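Local atomic coordinates of nicotinate phosphoribosyltransferase (Vibrio cholerae, PDB entry 4HL7), a protein that probably catalyses the ATP-assisted transfer of phosphoribose from phosphoribosyl diphosphate to nicotinate, giving nicotinate ribonucleotide for NAD(+) synthesis. Residues Ala73-Leu78 with Tyr216-Arg220; Met136-Glu141 with Thr186-Ser192; Leu327-Ala332 with Phe347-Leu353. All blocks are in the same frame, centred on the assembly; numbering follows the deposited sequence.

Contact 1: residues Ala73-Leu78 with Tyr216-Arg220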
loop_
_atom_site.group_PDB
_atom_site.type_symbol
_atom_site.label_atom_id
_atom_site.label_comp_id
_atom_site.label_asym_id
_atom_site.label_seq_id
_atom_site.Cartn_x
_atom_site.Cartn_y
_atom_site.Cartn_z
ATOM N N ALA A 73 -12.814 -18.267 -12.802
ATOM C CA ALA A 73 -13.636 -17.166 -12.412
ATOM C C ALA A 73 -12.847 -15.937 -11.972
ATOM O O ALA A 73 -13.303 -14.814 -12.209
ATOM C CB ALA A 73 -14.620 -17.564 -11.322
ATOM N N ASP A 74 -11.704 -16.131 -11.296
ATOM C CA ASP A 74 -10.854 -14.995 -10.956
ATOM C C ASP A 74 -10.344 -14.364 -12.228
ATOM O O ASP A 74 -10.255 -13.119 -12.347
ATOM C CB ASP A 74 -9.647 -15.447 -10.135
ATOM C CG ASP A 74 -10.032 -15.983 -8.751
ATOM O OD1 ASP A 74 -11.115 -15.658 -8.248
ATOM O OD2 ASP A 74 -9.254 -16.776 -8.209
ATOM N N ILE A 75 -9.911 -15.208 -13.152
ATOM C CA ILE A 75 -9.316 -14.721 -14.412
ATOM C C ILE A 75 -10.368 -13.999 -15.274
ATOM O O ILE A 75 -10.076 -12.911 -15.866
ATOM C CB ILE A 75 -8.603 -15.831 -15.200
ATOM C CG1 ILE A 75 -7.507 -16.480 -14.328
ATOM C CG2 ILE A 75 -7.918 -15.264 -16.451
ATOM C CD1 ILE A 75 -6.363 -15.561 -13.977
ATOM N N HIS A 76 -11.560 -14.579 -15.340
ATOM C CA HIS A 76 -12.717 -13.977 -16.033
ATOM C C HIS A 76 -13.000 -12.624 -15.423
ATOM O O HIS A 76 -13.243 -11.627 -16.145
ATOM C CB HIS A 76 -13.978 -14.862 -15.936
ATOM C CG HIS A 76 -13.900 -16.174 -16.749
ATOM N ND1 HIS A 76 -13.229 -16.272 -17.949
ATOM C CD2 HIS A 76 -14.451 -17.459 -16.500
ATOM C CE1 HIS A 76 -13.352 -17.551 -18.436
ATOM N NE2 HIS A 76 -14.089 -18.274 -17.552
ATOM N N TYR A 77 -12.949 -12.537 -14.092
ATOM C CA TYR A 77 -13.187 -11.246 -13.421
ATOM C C TYR A 77 -12.144 -10.197 -13.875
ATOM O O TYR A 77 -12.497 -9.081 -14.261
ATOM C CB TYR A 77 -13.193 -11.375 -11.870
ATOM C CG TYR A 77 -13.179 -9.997 -11.212
ATOM C CD1 TYR A 77 -11.995 -9.454 -10.693
ATOM C CD2 TYR A 77 -14.344 -9.230 -11.166
ATOM C CE1 TYR A 77 -11.965 -8.164 -10.152
ATOM C CE2 TYR A 77 -14.333 -7.945 -10.613
ATOM C CZ TYR A 77 -13.149 -7.423 -10.108
ATOM O OH TYR A 77 -13.142 -6.164 -9.568
ATOM N N LEU A 78 -10.874 -10.553 -13.877
ATOM C CA LEU A 78 -9.881 -9.585 -14.300
ATOM C C LEU A 78 -9.998 -9.248 -15.795
ATOM O O LEU A 78 -9.693 -8.134 -16.220
ATOM C CB LEU A 78 -8.459 -10.097 -14.040
ATOM C CG LEU A 78 -8.130 -10.282 -12.533
ATOM C CD1 LEU A 78 -6.716 -10.851 -12.445
ATOM C CD2 LEU A 78 -8.223 -8.934 -11.817
ATOM N N TYR A 216 -9.167 -6.375 -4.956
ATOM C CA TYR A 216 -9.852 -6.958 -6.138
ATOM C C TYR A 216 -10.994 -7.874 -5.697
ATOM O O TYR A 216 -12.127 -7.865 -6.284
ATOM C CB TYR A 216 -8.849 -7.774 -7.006
ATOM C CG TYR A 216 -8.256 -6.993 -8.178
ATOM C CD1 TYR A 216 -9.059 -6.163 -8.953
ATOM C CD2 TYR A 216 -6.896 -7.117 -8.511
ATOM C CE1 TYR A 216 -8.529 -5.449 -10.051
ATOM C CE2 TYR A 216 -6.341 -6.423 -9.599
ATOM C CZ TYR A 216 -7.178 -5.619 -10.395
ATOM O OH TYR A 216 -6.642 -4.888 -11.479
ATOM N N HIS A 217 -10.716 -8.718 -4.716
ATOM C CA HIS A 217 -11.738 -9.680 -4.243
ATOM C C HIS A 217 -13.016 -9.023 -3.786
ATOM O O HIS A 217 -14.151 -9.472 -4.135
ATOM C CB HIS A 217 -11.166 -10.543 -3.117
ATOM C CG HIS A 217 -12.121 -11.602 -2.624
ATOM N ND1 HIS A 217 -12.134 -12.844 -3.112
ATOM C CD2 HIS A 217 -13.131 -11.547 -1.671
ATOM C CE1 HIS A 217 -13.088 -13.565 -2.503
ATOM N NE2 HIS A 217 -13.690 -12.782 -1.614
ATOM N N PHE A 218 -12.876 -7.954 -3.017
ATOM C CA PHE A 218 -14.045 -7.221 -2.482
ATOM C C PHE A 218 -14.607 -6.253 -3.528
ATOM O O PHE A 218 -15.794 -5.994 -3.500
ATOM C CB PHE A 218 -13.673 -6.495 -1.155
ATOM C CG PHE A 218 -13.503 -7.445 0.012
ATOM C CD1 PHE A 218 -14.481 -8.416 0.287
ATOM C CD2 PHE A 218 -12.340 -7.406 0.814
ATOM C CE1 PHE A 218 -14.304 -9.364 1.310
ATOM C CE2 PHE A 218 -12.180 -8.313 1.846
ATOM C CZ PHE A 218 -13.143 -9.298 2.099
ATOM N N ALA A 219 -13.780 -5.788 -4.475
ATOM C CA ALA A 219 -14.307 -5.039 -5.651
ATOM C C ALA A 219 -15.298 -5.941 -6.408
ATOM O O ALA A 219 -16.413 -5.531 -6.715
ATOM C CB ALA A 219 -13.188 -4.556 -6.570
ATOM N N ARG A 220 -14.902 -7.184 -6.635
ATOM C CA ARG A 220 -15.839 -8.186 -7.166
ATOM C C ARG A 220 -17.076 -8.380 -6.338
ATOM O O ARG A 220 -18.178 -8.302 -6.877
ATOM C CB ARG A 220 -15.159 -9.532 -7.446
ATOM C CG ARG A 220 -16.092 -10.607 -8.043
ATOM C CD ARG A 220 -15.330 -11.894 -8.422
ATOM N NE ARG A 220 -14.577 -12.436 -7.291
ATOM C CZ ARG A 220 -13.652 -13.393 -7.370
ATOM N NH1 ARG A 220 -13.376 -13.964 -8.550
ATOM N NH2 ARG A 220 -13.012 -13.794 -6.264
HETATM O O HOH W 1 -15.379 -14.296 -10.830
HETATM O O HOH W 2 -12.188 -16.991 -6.138
HETATM O O HOH W 3 -15.399 -4.724 -9.720
#

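Contact 2: residues Met136-Glu141 with Thr186-Ser192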
loop_
_atom_site.group_PDB
_atom_site.type_symbol
_atom_site.label_atom_id
_atom_site.label_comp_id
_atom_site.label_asym_id
_atom_site.label_seq_id
_atom_site.Cartn_x
_atom_site.Cartn_y
_atom_site.Cartn_z
HETATM N N MSE A 136 0.989 -9.508 5.128
HETATM C CA MSE A 136 0.601 -8.474 6.162
HETATM C C MSE A 136 -0.738 -8.791 6.728
HETATM O O MSE A 136 -0.894 -8.747 7.931
HETATM C CB MSE A 136 0.689 -7.064 5.548
HETATM C CG MSE A 136 2.140 -6.786 5.322
HETATM SE SE MSE A 136 2.252 -5.053 4.356
HETATM C CE MSE A 136 1.720 -3.881 5.859
ATOM N N ALA A 137 -1.695 -9.238 5.876
ATOM C CA ALA A 137 -3.090 -9.557 6.309
ATOM C C ALA A 137 -3.145 -10.757 7.215
ATOM O O ALA A 137 -3.956 -10.817 8.175
ATOM C CB ALA A 137 -4.027 -9.746 5.119
ATOM N N ILE A 138 -2.262 -11.706 6.912
ATOM C CA ILE A 138 -2.147 -12.910 7.702
ATOM C C ILE A 138 -1.577 -12.551 9.079
ATOM O O ILE A 138 -2.118 -12.956 10.070
ATOM C CB ILE A 138 -1.200 -13.925 6.983
ATOM C CG1 ILE A 138 -1.983 -14.670 5.867
ATOM C CG2 ILE A 138 -0.618 -14.929 8.013
ATOM C CD1 ILE A 138 -1.042 -15.353 4.849
ATOM N N VAL A 139 -0.461 -11.828 9.122
ATOM C CA VAL A 139 0.132 -11.486 10.431
ATOM C C VAL A 139 -0.844 -10.663 11.278
ATOM O O VAL A 139 -1.039 -10.956 12.434
ATOM C CB VAL A 139 1.478 -10.735 10.322
ATOM C CG1 VAL A 139 2.028 -10.368 11.714
ATOM C CG2 VAL A 139 2.519 -11.601 9.603
ATOM N N SER A 140 -1.474 -9.662 10.659
ATOM C CA SER A 140 -2.549 -8.914 11.334
ATOM C C SER A 140 -3.636 -9.765 11.918
ATOM O O SER A 140 -3.911 -9.675 13.139
ATOM C CB SER A 140 -3.142 -7.810 10.419
ATOM O OG SER A 140 -3.974 -6.964 11.214
ATOM N N GLU A 141 -4.245 -10.613 11.089
ATOM C CA GLU A 141 -5.374 -11.424 11.527
ATOM C C GLU A 141 -5.027 -12.547 12.529
ATOM O O GLU A 141 -5.863 -12.883 13.390
ATOM C CB GLU A 141 -6.175 -11.985 10.341
ATOM C CG GLU A 141 -7.392 -12.749 10.857
ATOM C CD GLU A 141 -8.473 -12.983 9.847
ATOM O OE1 GLU A 141 -9.353 -13.822 10.152
ATOM O OE2 GLU A 141 -8.442 -12.383 8.754
ATOM N N THR A 186 -6.779 -3.298 3.231
ATOM C CA THR A 186 -6.529 -4.736 3.231
ATOM C C THR A 186 -5.285 -5.153 4.090
ATOM O O THR A 186 -5.331 -6.121 4.872
ATOM C CB THR A 186 -6.283 -5.185 1.761
ATOM O OG1 THR A 186 -7.484 -5.001 0.991
ATOM C CG2 THR A 186 -5.813 -6.678 1.691
ATOM N N ARG A 187 -4.150 -4.477 3.853
ATOM C CA ARG A 187 -2.860 -4.900 4.452
ATOM C C ARG A 187 -2.836 -4.852 5.963
ATOM O O ARG A 187 -2.116 -5.644 6.601
ATOM C CB ARG A 187 -1.675 -4.095 3.904
ATOM C CG ARG A 187 -1.702 -2.589 4.219
ATOM C CD ARG A 187 -0.624 -1.864 3.425
ATOM N NE ARG A 187 -0.749 -2.112 2.007
ATOM C CZ ARG A 187 0.297 -2.247 1.189
ATOM N NH1 ARG A 187 1.512 -2.157 1.695
ATOM N NH2 ARG A 187 0.115 -2.510 -0.117
ATOM N N ARG A 188 -3.660 -3.982 6.559
ATOM C CA ARG A 188 -3.662 -3.980 8.057
ATOM C C ARG A 188 -5.039 -4.158 8.656
ATOM O O ARG A 188 -5.334 -3.660 9.747
ATOM C CB ARG A 188 -2.925 -2.762 8.650
ATOM C CG ARG A 188 -1.389 -2.892 8.702
ATOM C CD ARG A 188 -0.772 -1.490 8.906
ATOM N NE ARG A 188 0.644 -1.362 8.530
ATOM C CZ ARG A 188 1.105 -0.799 7.400
ATOM N NH1 ARG A 188 0.271 -0.345 6.446
ATOM N NH2 ARG A 188 2.433 -0.712 7.208
ATOM N N ARG A 189 -5.869 -4.930 7.974
ATOM C CA ARG A 189 -7.220 -5.167 8.504
ATOM C C ARG A 189 -7.181 -5.949 9.801
ATOM O O ARG A 189 -6.270 -6.758 10.036
ATOM C CB ARG A 189 -8.100 -5.912 7.507
ATOM C CG ARG A 189 -7.601 -7.337 7.145
ATOM C CD ARG A 189 -8.153 -7.682 5.787
ATOM N NE ARG A 189 -7.768 -9.052 5.459
ATOM C CZ ARG A 189 -7.956 -9.602 4.271
ATOM N NH1 ARG A 189 -8.596 -8.912 3.312
ATOM N NH2 ARG A 189 -7.570 -10.878 4.066
ATOM N N PHE A 190 -8.200 -5.761 10.641
ATOM C CA PHE A 190 -8.318 -6.576 11.842
ATOM C C PHE A 190 -8.502 -8.072 11.428
ATOM O O PHE A 190 -7.922 -8.973 12.047
ATOM C CB PHE A 190 -9.549 -6.131 12.652
ATOM C CG PHE A 190 -9.750 -6.907 13.937
ATOM C CD1 PHE A 190 -9.130 -6.485 15.130
ATOM C CD2 PHE A 190 -10.589 -8.011 13.983
ATOM C CE1 PHE A 190 -9.298 -7.200 16.292
ATOM C CE2 PHE A 190 -10.768 -8.735 15.171
ATOM C CZ PHE A 190 -10.118 -8.320 16.323
ATOM N N SER A 191 -9.319 -8.293 10.378
ATOM C CA SER A 191 -9.620 -9.609 9.859
ATOM C C SER A 191 -10.277 -9.407 8.494
ATOM O O SER A 191 -10.753 -8.316 8.201
ATOM C CB SER A 191 -10.545 -10.401 10.815
ATOM O OG SER A 191 -11.841 -9.805 10.852
ATOM N N SER A 192 -10.272 -10.434 7.646
ATOM C CA SER A 192 -10.966 -10.313 6.350
ATOM C C SER A 192 -12.497 -10.111 6.553
ATOM O O SER A 192 -13.149 -9.404 5.749
ATOM C CB SER A 192 -10.648 -11.520 5.434
ATOM O OG SER A 192 -11.037 -12.723 6.064
HETATM O O HOH W 4 -6.606 -10.977 7.177
HETATM O O HOH W 5 -11.749 -13.221 8.908
#

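Contact 3: residues Leu327-Ala332 with Phe347-Leu353. With SO4 (sulfate ion), chain C.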
loop_
_atom_site.group_PDB
_atom_site.type_symbol
_atom_site.label_atom_id
_atom_site.label_comp_id
_atom_site.label_asym_id
_atom_site.label_seq_id
_atom_site.Cartn_x
_atom_site.Cartn_y
_atom_site.Cartn_z
ATOM N N LEU A 327 -4.786 8.822 7.285
ATOM C CA LEU A 327 -5.952 9.736 7.429
ATOM C C LEU A 327 -7.013 9.241 8.371
ATOM O O LEU A 327 -7.174 8.050 8.553
ATOM C CB LEU A 327 -6.604 9.927 6.052
ATOM C CG LEU A 327 -5.613 10.739 5.190
ATOM C CD1 LEU A 327 -5.996 10.586 3.731
ATOM C CD2 LEU A 327 -5.552 12.237 5.559
ATOM N N ASP A 328 -7.813 10.179 8.851
ATOM C CA ASP A 328 -9.110 9.910 9.449
ATOM C C ASP A 328 -10.076 10.913 8.790
ATOM O O ASP A 328 -9.652 11.744 7.940
ATOM C CB ASP A 328 -9.075 10.142 10.983
ATOM C CG ASP A 328 -8.446 11.482 11.363
ATOM O OD1 ASP A 328 -7.508 11.440 12.225
ATOM O OD2 ASP A 328 -8.891 12.585 10.836
ATOM N N PHE A 329 -11.350 10.856 9.162
ATOM C CA PHE A 329 -12.347 11.632 8.360
ATOM C C PHE A 329 -12.200 13.122 8.614
ATOM O O PHE A 329 -12.419 13.938 7.709
ATOM C CB PHE A 329 -13.807 11.230 8.668
ATOM C CG PHE A 329 -14.242 9.882 8.121
ATOM C CD1 PHE A 329 -13.696 9.342 6.953
ATOM C CD2 PHE A 329 -15.293 9.194 8.748
ATOM C CE1 PHE A 329 -14.139 8.103 6.469
ATOM C CE2 PHE A 329 -15.778 7.958 8.254
ATOM C CZ PHE A 329 -15.199 7.409 7.113
ATOM N N ASP A 330 -11.834 13.511 9.860
ATOM C CA ASP A 330 -11.673 14.927 10.105
ATOM C C ASP A 330 -10.502 15.535 9.346
ATOM O O ASP A 330 -10.561 16.666 8.861
ATOM C CB ASP A 330 -11.659 15.239 11.625
ATOM C CG ASP A 330 -13.017 14.987 12.238
ATOM O OD1 ASP A 330 -13.990 15.652 11.799
ATOM O OD2 ASP A 330 -13.146 14.090 13.082
ATOM N N GLN A 331 -9.417 14.800 9.236
ATOM C CA GLN A 331 -8.325 15.235 8.342
ATOM C C GLN A 331 -8.809 15.359 6.847
ATOM O O GLN A 331 -8.457 16.307 6.116
ATOM C CB GLN A 331 -7.196 14.222 8.413
ATOM C CG GLN A 331 -6.318 14.250 9.677
ATOM C CD GLN A 331 -5.150 13.222 9.562
ATOM O OE1 GLN A 331 -4.308 13.334 8.688
ATOM N NE2 GLN A 331 -5.144 12.218 10.425
ATOM N N ALA A 332 -9.622 14.416 6.429
ATOM C CA ALA A 332 -10.059 14.363 5.039
ATOM C C ALA A 332 -10.937 15.592 4.764
ATOM O O ALA A 332 -10.725 16.306 3.757
ATOM C CB ALA A 332 -10.797 13.080 4.768
ATOM N N PHE A 347 -9.534 10.204 -0.882
ATOM C CA PHE A 347 -8.758 9.828 0.327
ATOM C C PHE A 347 -8.590 8.328 0.418
ATOM O O PHE A 347 -9.565 7.635 0.506
ATOM C CB PHE A 347 -9.519 10.364 1.550
ATOM C CG PHE A 347 -9.655 11.875 1.470
ATOM C CD1 PHE A 347 -10.829 12.468 0.957
ATOM C CD2 PHE A 347 -8.559 12.682 1.752
ATOM C CE1 PHE A 347 -10.890 13.877 0.786
ATOM C CE2 PHE A 347 -8.643 14.085 1.581
ATOM C CZ PHE A 347 -9.803 14.648 1.088
ATOM N N GLY A 348 -7.344 7.855 0.329
ATOM C CA GLY A 348 -7.064 6.440 0.425
ATOM C C GLY A 348 -6.850 6.111 1.881
ATOM O O GLY A 348 -5.791 6.425 2.434
ATOM N N ILE A 349 -7.842 5.481 2.503
ATOM C CA ILE A 349 -7.801 5.203 3.955
ATOM C C ILE A 349 -7.723 3.695 4.289
ATOM O O ILE A 349 -8.433 2.879 3.679
ATOM C CB ILE A 349 -8.987 5.835 4.639
ATOM C CG1 ILE A 349 -9.052 7.333 4.216
ATOM C CG2 ILE A 349 -8.853 5.650 6.150
ATOM C CD1 ILE A 349 -10.111 8.172 4.990
ATOM N N GLY A 350 -6.812 3.357 5.190
ATOM C CA GLY A 350 -6.545 1.950 5.510
ATOM C C GLY A 350 -7.028 1.655 6.918
ATOM O O GLY A 350 -8.205 1.435 7.142
ATOM N N THR A 351 -6.096 1.730 7.862
ATOM C CA THR A 351 -6.281 1.392 9.250
ATOM C C THR A 351 -7.538 2.002 9.871
ATOM O O THR A 351 -8.263 1.320 10.568
ATOM C CB THR A 351 -5.004 1.869 10.030
ATOM O OG1 THR A 351 -3.843 1.263 9.401
ATOM C CG2 THR A 351 -5.034 1.431 11.395
ATOM N N PHE A 352 -7.775 3.288 9.608
ATOM C CA PHE A 352 -8.903 4.003 10.225
ATOM C C PHE A 352 -10.203 3.345 9.841
ATOM O O PHE A 352 -11.170 3.379 10.611
ATOM C CB PHE A 352 -8.879 5.452 9.780
ATOM C CG PHE A 352 -10.080 6.255 10.193
ATOM C CD1 PHE A 352 -11.132 6.441 9.317
ATOM C CD2 PHE A 352 -10.127 6.895 11.452
ATOM C CE1 PHE A 352 -12.220 7.230 9.662
ATOM C CE2 PHE A 352 -11.226 7.687 11.798
ATOM C CZ PHE A 352 -12.262 7.861 10.881
ATOM N N LEU A 353 -10.242 2.710 8.672
ATOM C CA LEU A 353 -11.449 1.976 8.244
ATOM C C LEU A 353 -11.531 0.538 8.782
ATOM O O LEU A 353 -12.573 0.166 9.351
ATOM C CB LEU A 353 -11.638 1.958 6.694
ATOM C CG LEU A 353 -11.947 3.322 6.032
ATOM C CD1 LEU A 353 -11.981 3.176 4.512
ATOM C CD2 LEU A 353 -13.270 3.894 6.580
HETATM S S SO4 C . -3.392 3.988 6.498
HETATM O O1 SO4 C . -4.688 4.737 6.289
HETATM O O2 SO4 C . -3.524 2.479 6.520
HETATM O O3 SO4 C . -2.409 4.506 5.524
HETATM O O4 SO4 C . -2.858 4.174 7.878
HETATM O O HOH W 6 -4.783 7.016 5.022
HETATM O O HOH W 7 -5.916 5.437 8.559
#

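Contact 1: residues Ala73-Leu78 with Tyr216-Arg220
The ring of Y77 lies against the aliphatic part of R220, whose CB sits over one ring face, off-centre, 3.9 Å from the ring centroid in a CH-pi contact. Y77 has CG anti to its N (chi1 169°), and this sends the phenol across the gap from helix 72-81 to helix 216-222. Its rim meets a second aromatic residue: CE1 of Y77 lies 3.7 Å from CD1 of Y216, and Y216 CD1 lies near the plane of the Y77 ring. At the far end the hydroxyl reaches the small side chain of A219, with OH of Y77 3.4 Å from A219 CB, and a water there bonds to the hydroxyl and weakly to A219 O. L78 finishes the apolar layer by placing CD2 over the centre of the Y216 ring, 3.7 Å from its centroid, while the Y216 hydroxyl bonds to N25.

R220 suits its place, with an apolar stem and a charged end. A bend about CG-CD carries the guanidinium past the Y77 ring to D74, where NH1 donates to OD1 at 2.8 Å and 160°. The oxygen uses its anti lone pair and lies close to the guanidinium plane; a weak bond from NH2 reaches the same oxygen. A water joins this salt bridge, donating to D74 OD1 and accepting a weak bond from R220 NH2.

The two short helical segments cross at 80° with their axes 11.3 Å apart, a spacing that accommodates a whole tyrosine ring. The arrangement is that of a nearly perpendicular helix-helix interface, here joining the N-terminal region of the NAPRTase fold to a helix following a strand of its parallel sheet.

Contact 2: residues Met136-Glu141 with Thr186-Ser192
The N-terminus of helix 192-205, with S191 as its N-cap, is held by E141 of helix 131-147: S192 N donates to E141 OE2 at 2.9 Å and 156°, approaching from above the carboxylate plane. An acidic group suits a helix start, where amides lack acceptors from a preceding turn and the dipole probably favours negative charge. The extended chain of E141 (chi1 -176°) lets the carboxylate reach the S191-S192 turn, and its OE1 also forms a salt bridge with R145. One water donates to OE2 and to A137 O and accepts from R189 NE.

The loop 186-192 follows strand 181-183 of the parallel sheet, so this is a beta-to-alpha connection packed on a helix of the N-terminal region. S140, small enough for close approach, donates OG to R189 O at 2.6 Å, from above the carbonyl plane. M136, present as selenomethionine, lies alongside R187, CB 3.3 Å from R187 O, and sets its methyl CE over the centre of the R188 guanidinium, 3.5 Å from CZ. R187 forms salt bridges with D20 and E132; R188 NH2 donates to I373 O, and R189 NH1 forms a salt bridge with D18 and a hydrogen bond with Q195 OE1.

Contact 3: residues Leu327-Ala332 with Phe347-Leu353
F352 and F329 meet as a T-shaped pair: the CE1 corner of F352 points at the centre of the F329 face, with centroids 4.9 Å apart and planes at 73°. A chi1 of 172° swings the F352 ring out beside its own carbonyl carbon, against 327-332, and D328 CA lies over the centre of its face, 3.7 Å from the centroid. One ring thus uses its edge on F329 and its face on D328. L353 CD2 packs near F329 CZ, with I349 CD1 a little farther off.

F347 is turned differently. A332 CB stands over its centre, 3.7 Å from the centroid, and L327 CD1 meets the ring edge, 3.9 Å from F347 CD2. Alanine's single methyl allows helix 329-339 to come close here. D328, right before that helix, is its N-cap, and its OD2 accepts from Q331 N at 2.8 Å.

A sulfate, probably from the crystallisation liquor, sits at the start of the other helix. G350 N donates to sulfate O1 at 2.8 Å, T351 N to O2 at 3.0 Å, and T351 OG1 to O2 as well. G350 has no side chain, and the sulfate lies close against this turn. A water spans L327 O, F352 N and sulfate O1. The ion may mark a phosphate site of this phosphoribosyltransferase barrel.

The contact lies within the beta-alpha-beta unit of strand 320-323, helix 329-339 and strand 344-349; strand 181-183 touches F329 and I349 through L181, and helix 155-174 brings K163 to F352 as a cation-pi partner.

In the fold
Contact 3 contains strand 344-349 of the parallel sheet, whereas contacts 1 and 2 tie helices of the N-terminal region, 72-81 and 131-147, to helix 216-222 and the loop after strand 181-183, next to that sheet. Contact 2 lies wholly within the span between the two segments of contact 1, and contact 3 follows both along the chain. Centres of contacts 1 and 2 are about 20 Å apart, yet F218 packs on S192 and R189. Contacts 2 and 3, about 17 Å apart between centres, meet at R188 and T351, close to the sulfate, which suggests that loop 186-192 and the start of helix 351-354 may border a common anion pocket.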